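Local coordinates for oxygen-independent coproporphyrinogen III oxidase (Escherichia coli, PDB 1OLT), which catalyses the anaerobic oxidative decarboxylation of coproporphyrinogen III to protoporphyrinogen IX in heme biosynthesis, using a [4Fe-4S] cluster and S-adenosylmethionine, at residues Ile208-Gly213 and Glu220-Thr225. Sequence-based numbering, arbitrary orientation. Where two conformers were deposited one is given.
Sequences IDLIYG and ESFAFT. With SAM (S-adenosylmethionine), chain C.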
# COMPACT_ATOMS: atom_id res chain seq x y z
N ILE A 208 -12.03 -0.34 -3.15
CA ILE A 208 -11.95 -1.68 -3.72
C ILE A 208 -10.69 -1.93 -4.57
O ILE A 208 -10.24 -1.02 -5.37
CB ILE A 208 -13.16 -2.07 -4.49
CG1 ILE A 208 -13.28 -1.36 -5.76
CG2 ILE A 208 -14.48 -1.85 -3.71
CD1 ILE A 208 -14.07 -2.15 -6.68
N ASP A 209 -10.12 -3.13 -4.46
CA ASP A 209 -9.03 -3.57 -5.30
C ASP A 209 -9.53 -4.34 -6.52
O ASP A 209 -10.43 -5.21 -6.40
CB ASP A 209 -8.08 -4.52 -4.57
CG ASP A 209 -7.45 -3.93 -3.34
OD1 ASP A 209 -7.28 -2.69 -3.22
OD2 ASP A 209 -7.02 -4.71 -2.44
N LEU A 210 -9.00 -3.97 -7.69
CA LEU A 210 -9.18 -4.65 -8.91
C LEU A 210 -7.79 -5.01 -9.46
O LEU A 210 -6.80 -4.33 -9.14
CB LEU A 210 -9.95 -3.84 -9.94
CG LEU A 210 -11.36 -3.41 -9.57
CD1 LEU A 210 -11.93 -2.38 -10.61
CD2 LEU A 210 -12.19 -4.62 -9.49
N ILE A 211 -7.72 -6.07 -10.24
CA ILE A 211 -6.49 -6.43 -10.97
C ILE A 211 -6.76 -6.60 -12.45
O ILE A 211 -7.72 -7.28 -12.86
CB ILE A 211 -5.84 -7.71 -10.43
CG1 ILE A 211 -5.64 -7.65 -8.92
CG2 ILE A 211 -4.56 -8.02 -11.17
CD1 ILE A 211 -5.21 -9.04 -8.33
N TYR A 212 -5.90 -5.96 -13.27
CA TYR A 212 -5.95 -6.14 -14.74
C TYR A 212 -4.71 -6.92 -15.19
O TYR A 212 -3.64 -6.79 -14.61
CB TYR A 212 -6.15 -4.81 -15.51
CG TYR A 212 -4.95 -3.91 -15.58
CD1 TYR A 212 -4.66 -3.06 -14.56
CD2 TYR A 212 -4.10 -3.93 -16.68
CE1 TYR A 212 -3.59 -2.24 -14.61
CE2 TYR A 212 -3.00 -3.08 -16.75
CZ TYR A 212 -2.74 -2.28 -15.68
OH TYR A 212 -1.67 -1.44 -15.70
N GLY A 213 -4.87 -7.74 -16.19
CA GLY A 213 -3.82 -8.69 -16.62
C GLY A 213 -4.01 -10.15 -16.16
O GLY A 213 -3.14 -10.98 -16.33
N GLU A 220 -12.69 -5.82 -23.60
CA GLU A 220 -14.14 -5.91 -23.58
C GLU A 220 -14.68 -6.55 -22.25
O GLU A 220 -15.69 -6.08 -21.70
CB GLU A 220 -14.63 -6.58 -24.90
CG GLU A 220 -14.48 -5.69 -26.19
CD GLU A 220 -13.04 -5.56 -26.84
OE1 GLU A 220 -12.21 -6.53 -26.81
OE2 GLU A 220 -12.73 -4.45 -27.42
N SER A 221 -14.01 -7.58 -21.72
CA SER A 221 -14.39 -8.14 -20.40
C SER A 221 -14.13 -7.14 -19.26
O SER A 221 -14.94 -6.98 -18.36
CB SER A 221 -13.73 -9.50 -20.11
OG SER A 221 -12.42 -9.33 -19.60
N PHE A 222 -13.02 -6.45 -19.30
CA PHE A 222 -12.73 -5.54 -18.22
C PHE A 222 -13.68 -4.29 -18.25
O PHE A 222 -14.07 -3.83 -17.19
CB PHE A 222 -11.25 -5.13 -18.15
CG PHE A 222 -10.82 -4.70 -16.75
CD1 PHE A 222 -10.51 -5.64 -15.78
CD2 PHE A 222 -10.71 -3.35 -16.42
CE1 PHE A 222 -10.13 -5.26 -14.51
CE2 PHE A 222 -10.30 -2.96 -15.14
CZ PHE A 222 -10.00 -3.89 -14.19
N ALA A 223 -14.08 -3.85 -19.43
CA ALA A 223 -15.01 -2.70 -19.55
C ALA A 223 -16.35 -3.04 -18.89
O ALA A 223 -16.90 -2.25 -18.16
CB ALA A 223 -15.18 -2.24 -20.99
N PHE A 224 -16.83 -4.25 -19.13
CA PHE A 224 -18.01 -4.77 -18.50
C PHE A 224 -17.90 -4.87 -16.96
O PHE A 224 -18.81 -4.52 -16.25
CB PHE A 224 -18.32 -6.14 -19.09
CG PHE A 224 -19.67 -6.64 -18.72
CD1 PHE A 224 -20.81 -6.16 -19.41
CD2 PHE A 224 -19.83 -7.52 -17.65
CE1 PHE A 224 -22.12 -6.61 -19.04
CE2 PHE A 224 -21.13 -7.98 -17.27
CZ PHE A 224 -22.28 -7.51 -17.97
N THR A 225 -16.77 -5.36 -16.46
CA THR A 225 -16.48 -5.34 -15.04
C THR A 225 -16.60 -3.90 -14.45
O THR A 225 -17.17 -3.73 -13.41
CB THR A 225 -15.09 -5.88 -14.80
OG1 THR A 225 -15.12 -7.30 -15.02
CG2 THR A 225 -14.59 -5.66 -13.28
N SAM C . -7.12 -10.61 1.68
CA SAM C . -8.12 -9.64 1.26
C SAM C . -8.71 -9.92 -0.14
O SAM C . -8.06 -10.67 -0.94
OXT SAM C . -9.81 -9.43 -0.33
CB SAM C . -7.42 -8.27 1.23
CG SAM C . -6.66 -7.79 0.02
SD SAM C . -5.12 -8.62 -0.32
CE SAM C . -4.19 -8.50 1.21
C5' SAM C . -4.14 -7.23 -1.11
C4' SAM C . -4.31 -6.96 -2.65
O4' SAM C . -3.14 -7.24 -3.42
C3' SAM C . -5.35 -7.82 -3.31
O3' SAM C . -6.70 -7.44 -3.00
C2' SAM C . -4.98 -7.76 -4.80
O2' SAM C . -5.70 -6.73 -5.47
C1' SAM C . -3.52 -7.38 -4.77
N9 SAM C . -2.64 -8.37 -5.36
C8 SAM C . -2.29 -9.55 -4.77
N7 SAM C . -1.45 -10.21 -5.57
C5 SAM C . -1.25 -9.43 -6.68
C6 SAM C . -0.47 -9.60 -7.84
N6 SAM C . 0.29 -10.67 -8.05
N1 SAM C . -0.50 -8.60 -8.78
C2 SAM C . -1.29 -7.47 -8.58
N3 SAM C . -2.03 -7.29 -7.46
C4 SAM C . -2.01 -8.27 -6.54
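Phe-222 reaches from the helix to the strand and meets Leu-210, Ile-211 and Tyr-212 with its CE1-CZ side and one face. CB of Tyr-212 sits over that face, a CH-pi contact 4.3 Å from the ring centroid, while CB of Leu-210 lies at the edge, 4.3 Å from Phe-222 CZ. The carbonyl O of Ile-211 approaches Phe-222 CE1 obliquely at 3.6 Å; this oxygen accepts a hydrogen bond from Gln-217. With CG anti to the backbone N (chi1 -155°), the long, flat, apolar side chain spans the gap between strand 208-212 and helix 220-225, whose axes come within 10.7 Å. Tyr-212 offers only its CB here, because the rest of its side chain turns away (chi1 74°).

The strand's alternation gives its other side to the second S-adenosylmethionine, which Asp-209 binds: its carboxylate suits the ribose, OD2 lying 2.8 Å from O3' of the ligand. Ile-211 adds an apolar wall beside the nucleoside, CG1 3.6 Å from O2' and CD1 3.7 Å from N3 of the ligand.

Strand 208-212 and helix 220-225 run nearly antiparallel (169°) within a beta-alpha-beta unit of the radical SAM core that strand 236-241 completes. Strands 166-172 and 236-241 flank the first strand in parallel, and helix 263-279 packs against both Tyr-212 and Phe-222.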